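Local coordinates for 3-phytase (PDB 2WNH), which probably removes phosphate from phytate (inositol hexakisphosphate), starting at the 3-position, as a histidine acid phosphatase, at residues Y92-Q106 with I120-Q132. The protein carries 3 engineered substitutions. Residues are numbered along the deposited sequence; the frame is centred on the assembly and turned at random.
Sequences YVRASPLQRTRATAQ and IHYANGDADPLFQ. Engineered in segment 120-132: Ala123 (natural residue Val).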
# COMPACT_ATOMS: atom_id res chain seq x y z
N TYR B 92 24.79 -8.06 3.55
CA TYR B 92 25.52 -8.98 2.68
C TYR B 92 25.02 -10.37 3.01
O TYR B 92 25.05 -10.77 4.18
CB TYR B 92 27.05 -8.89 2.86
CG TYR B 92 27.81 -9.76 1.87
CD1 TYR B 92 28.02 -9.33 0.56
CD2 TYR B 92 28.29 -11.02 2.24
CE1 TYR B 92 28.71 -10.14 -0.36
CE2 TYR B 92 28.98 -11.82 1.33
CZ TYR B 92 29.18 -11.38 0.04
OH TYR B 92 29.85 -12.21 -0.84
N VAL B 93 24.55 -11.08 1.98
CA VAL B 93 24.01 -12.43 2.18
C VAL B 93 24.90 -13.46 1.52
O VAL B 93 25.15 -13.41 0.31
CB VAL B 93 22.56 -12.55 1.61
CG1 VAL B 93 22.00 -13.93 1.90
CG2 VAL B 93 21.65 -11.46 2.22
N ARG B 94 25.39 -14.40 2.34
CA ARG B 94 26.22 -15.49 1.84
C ARG B 94 25.55 -16.84 2.19
O ARG B 94 25.37 -17.17 3.36
CB ARG B 94 27.63 -15.40 2.46
CG ARG B 94 28.55 -16.54 1.99
CD ARG B 94 30.01 -16.17 2.17
NE ARG B 94 30.89 -17.33 2.02
CZ ARG B 94 32.21 -17.22 1.98
NH1 ARG B 94 32.76 -16.00 2.01
NH2 ARG B 94 32.98 -18.31 1.89
N ALA B 95 25.14 -17.56 1.15
CA ALA B 95 24.46 -18.84 1.29
C ALA B 95 25.36 -19.99 0.88
O ALA B 95 26.12 -19.89 -0.09
CB ALA B 95 23.20 -18.87 0.43
N SER B 96 25.24 -21.10 1.61
CA SER B 96 25.79 -22.38 1.15
C SER B 96 25.26 -22.67 -0.29
O SER B 96 24.11 -22.32 -0.61
CB SER B 96 25.36 -23.47 2.14
OG SER B 96 25.53 -24.74 1.55
N PRO B 97 26.12 -23.24 -1.18
CA PRO B 97 25.72 -23.32 -2.59
C PRO B 97 24.60 -24.30 -2.94
O PRO B 97 24.16 -24.30 -4.11
CB PRO B 97 27.04 -23.67 -3.32
CG PRO B 97 27.87 -24.36 -2.31
CD PRO B 97 27.50 -23.74 -0.96
N LEU B 98 24.12 -25.09 -1.98
CA LEU B 98 23.01 -26.02 -2.25
C LEU B 98 21.76 -25.20 -2.61
O LEU B 98 21.60 -24.05 -2.15
CB LEU B 98 22.71 -26.93 -1.05
CG LEU B 98 23.64 -28.14 -0.86
CD1 LEU B 98 24.95 -27.69 -0.28
CD2 LEU B 98 23.01 -29.17 0.05
N GLN B 99 20.90 -25.77 -3.44
CA GLN B 99 19.63 -25.12 -3.81
C GLN B 99 18.85 -24.69 -2.55
O GLN B 99 18.34 -23.56 -2.50
CB GLN B 99 18.77 -26.08 -4.65
CG GLN B 99 17.56 -25.40 -5.35
CD GLN B 99 16.33 -25.28 -4.45
OE1 GLN B 99 16.27 -25.84 -3.35
NE2 GLN B 99 15.34 -24.53 -4.91
N ARG B 100 18.75 -25.58 -1.56
CA ARG B 100 17.88 -25.33 -0.38
C ARG B 100 18.31 -24.09 0.41
O ARG B 100 17.47 -23.35 0.92
CB ARG B 100 17.69 -26.57 0.53
CG ARG B 100 18.96 -27.18 1.12
CD ARG B 100 18.57 -28.34 2.00
NE ARG B 100 19.73 -29.12 2.43
CZ ARG B 100 20.17 -30.21 1.81
NH1 ARG B 100 19.58 -30.64 0.70
NH2 ARG B 100 21.23 -30.85 2.26
N THR B 101 19.61 -23.88 0.49
CA THR B 101 20.18 -22.74 1.21
C THR B 101 20.15 -21.47 0.35
O THR B 101 19.86 -20.40 0.87
CB THR B 101 21.62 -23.06 1.70
OG1 THR B 101 22.31 -23.78 0.66
CG2 THR B 101 21.58 -23.93 2.91
N ARG B 102 20.45 -21.56 -0.95
CA ARG B 102 20.28 -20.40 -1.84
C ARG B 102 18.82 -19.91 -1.80
O ARG B 102 18.56 -18.70 -1.65
CB ARG B 102 20.72 -20.73 -3.27
CG ARG B 102 22.24 -20.88 -3.38
CD ARG B 102 22.64 -21.13 -4.84
NE ARG B 102 22.22 -22.43 -5.33
CZ ARG B 102 21.45 -22.64 -6.40
NH1 ARG B 102 20.99 -21.62 -7.12
NH2 ARG B 102 21.14 -23.89 -6.75
N ALA B 103 17.86 -20.83 -1.91
CA ALA B 103 16.46 -20.40 -2.00
C ALA B 103 16.00 -19.82 -0.65
O ALA B 103 15.23 -18.86 -0.62
CB ALA B 103 15.58 -21.56 -2.42
N THR B 104 16.49 -20.37 0.45
CA THR B 104 16.17 -19.85 1.78
C THR B 104 16.71 -18.41 1.96
O THR B 104 16.01 -17.50 2.47
CB THR B 104 16.74 -20.76 2.89
OG1 THR B 104 16.05 -22.02 2.85
CG2 THR B 104 16.55 -20.13 4.27
N ALA B 105 17.95 -18.21 1.52
CA ALA B 105 18.55 -16.87 1.54
C ALA B 105 17.70 -15.89 0.71
O ALA B 105 17.46 -14.77 1.15
CB ALA B 105 19.97 -16.94 1.02
N GLN B 106 17.30 -16.29 -0.50
CA GLN B 106 16.38 -15.46 -1.30
C GLN B 106 15.08 -15.14 -0.54
O GLN B 106 14.66 -13.98 -0.50
CB GLN B 106 16.06 -16.14 -2.64
CG GLN B 106 17.27 -16.24 -3.58
CD GLN B 106 16.93 -16.96 -4.84
OE1 GLN B 106 17.37 -16.59 -5.95
NE2 GLN B 106 16.12 -17.99 -4.71
N ILE B 120 21.64 -12.39 -3.61
CA ILE B 120 22.40 -13.14 -2.62
C ILE B 120 23.73 -13.57 -3.26
O ILE B 120 23.93 -13.41 -4.49
CB ILE B 120 21.60 -14.37 -2.08
CG1 ILE B 120 21.28 -15.34 -3.22
CG2 ILE B 120 20.32 -13.89 -1.37
CD1 ILE B 120 21.19 -16.78 -2.78
N HIS B 121 24.64 -14.10 -2.45
CA HIS B 121 25.96 -14.54 -2.96
C HIS B 121 26.24 -15.97 -2.50
O HIS B 121 25.81 -16.38 -1.42
CB HIS B 121 27.07 -13.60 -2.48
CG HIS B 121 26.74 -12.16 -2.67
ND1 HIS B 121 27.06 -11.46 -3.82
CD2 HIS B 121 26.07 -11.29 -1.87
CE1 HIS B 121 26.62 -10.22 -3.71
NE2 HIS B 121 26.04 -10.08 -2.54
N TYR B 122 26.91 -16.74 -3.35
CA TYR B 122 27.28 -18.11 -3.00
C TYR B 122 28.48 -18.51 -3.85
O TYR B 122 28.71 -17.93 -4.92
CB TYR B 122 26.11 -19.07 -3.24
CG TYR B 122 25.50 -18.98 -4.61
CD1 TYR B 122 24.49 -18.06 -4.89
CD2 TYR B 122 25.94 -19.83 -5.64
CE1 TYR B 122 23.93 -17.97 -6.15
CE2 TYR B 122 25.38 -19.73 -6.92
CZ TYR B 122 24.38 -18.80 -7.15
OH TYR B 122 23.80 -18.69 -8.39
N ALA B 123 29.23 -19.50 -3.37
CA ALA B 123 30.45 -19.92 -4.05
C ALA B 123 30.14 -20.54 -5.41
O ALA B 123 29.13 -21.22 -5.56
CB ALA B 123 31.23 -20.89 -3.18
N ASN B 124 31.02 -20.30 -6.38
CA ASN B 124 30.91 -20.86 -7.74
C ASN B 124 30.87 -22.39 -7.77
O ASN B 124 30.06 -22.98 -8.50
CB ASN B 124 32.07 -20.37 -8.63
CG ASN B 124 32.09 -18.85 -8.81
OD1 ASN B 124 31.04 -18.19 -8.80
ND2 ASN B 124 33.28 -18.29 -8.98
N GLY B 125 31.73 -23.03 -6.97
CA GLY B 125 31.76 -24.50 -6.92
C GLY B 125 30.67 -25.06 -6.03
O GLY B 125 29.71 -24.37 -5.70
N ASP B 126 30.80 -26.32 -5.63
CA ASP B 126 29.83 -26.89 -4.71
C ASP B 126 30.35 -26.97 -3.28
O ASP B 126 29.78 -27.67 -2.45
CB ASP B 126 29.30 -28.24 -5.19
CG ASP B 126 30.37 -29.10 -5.82
OD1 ASP B 126 31.50 -29.13 -5.27
OD2 ASP B 126 30.07 -29.74 -6.86
N ALA B 127 31.43 -26.24 -2.99
CA ALA B 127 32.00 -26.22 -1.65
C ALA B 127 32.42 -24.83 -1.19
O ALA B 127 33.25 -24.17 -1.84
CB ALA B 127 33.18 -27.22 -1.55
N ASP B 128 31.86 -24.40 -0.07
CA ASP B 128 32.17 -23.12 0.55
C ASP B 128 32.94 -23.45 1.82
O ASP B 128 32.47 -24.24 2.61
CB ASP B 128 30.86 -22.38 0.87
CG ASP B 128 31.07 -21.01 1.52
OD1 ASP B 128 31.97 -20.85 2.38
OD2 ASP B 128 30.28 -20.10 1.18
N PRO B 129 34.14 -22.85 2.02
CA PRO B 129 34.98 -23.22 3.18
C PRO B 129 34.41 -22.85 4.56
O PRO B 129 34.92 -23.32 5.57
CB PRO B 129 36.28 -22.45 2.91
CG PRO B 129 35.86 -21.27 2.11
CD PRO B 129 34.77 -21.79 1.20
N LEU B 130 33.35 -22.04 4.62
CA LEU B 130 32.67 -21.80 5.88
C LEU B 130 31.70 -22.93 6.24
O LEU B 130 31.40 -23.13 7.40
CB LEU B 130 31.85 -20.52 5.79
CG LEU B 130 32.60 -19.19 5.72
CD1 LEU B 130 31.58 -18.09 5.39
CD2 LEU B 130 33.32 -18.90 7.05
N PHE B 131 31.22 -23.64 5.22
CA PHE B 131 30.10 -24.56 5.38
C PHE B 131 30.40 -26.04 5.07
O PHE B 131 30.09 -26.91 5.88
CB PHE B 131 28.91 -24.09 4.53
CG PHE B 131 28.53 -22.64 4.76
CD1 PHE B 131 28.27 -22.14 6.04
CD2 PHE B 131 28.39 -21.78 3.66
CE1 PHE B 131 27.91 -20.79 6.22
CE2 PHE B 131 28.00 -20.45 3.84
CZ PHE B 131 27.78 -19.96 5.11
N GLN B 132 30.97 -26.31 3.90
CA GLN B 132 31.37 -27.67 3.48
C GLN B 132 32.78 -27.91 3.98
O GLN B 132 33.71 -28.14 3.21
CB GLN B 132 31.30 -27.79 1.95
CG GLN B 132 29.88 -27.92 1.40
CD GLN B 132 29.06 -26.63 1.48
OE1 GLN B 132 29.56 -25.57 1.10
NE2 GLN B 132 27.82 -26.71 1.98
O HOH W 1 28.66 -20.43 -0.81
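Tyr92 and His121 lie in an offset stack, planes 12° apart, with Tyr92 CE1 over one face of the imidazole and Val93 O at that ring's edge. The guanidinium of Arg94 carries Leu130 CD1 on one face, while the Asp128 carboxylate and Pro129 CD lie at its edge. One face of the Tyr122 ring receives Arg102 CD in a CH-pi contact, 3.4 Å from the ring centroid and almost on its normal. They join a beta-alpha unit of the histidine phosphatase fold to the loop that follows it: strand 91-95, paired in parallel with strand 284-289, leads into helix 99-112, and residues 120-132 then run back beside the strand. A single beta bridge joins Arg94 to His121, with His121 N bonded to Val93 O (2.9 Å) and Ala95 N to His121 O (2.9 Å). In the groove between strand and helix, Ile120 puts CG2 against Val93 CG1 and Ala105 CB.

Extended with CG anti to the backbone N (chi1 179°), Arg94 grips Asp128 side-on in a salt bridge: NE meets the syn lone pair of OD2 (3.0 Å), and NH2 approaches OD1 from above the carboxylate plane (2.8 Å). Leu130 N reaches OD1 from the opposite face, closing an Asx turn, so both oxygens are held and the carboxylate's rotation is fixed. Arg94 NH1 is hydrogen-bonded to Met402 O and Ala401 O. Ser96 OG is hydrogen-bonded to His290 NE2 and accepts from Gln132 NE2 (3.1 Å), whose OE1 takes Asp128 N. A water accepts from Ala123 N, at an engineered position, and donates to Ala95 O and to Asp128 OD2 at 2.6 Å.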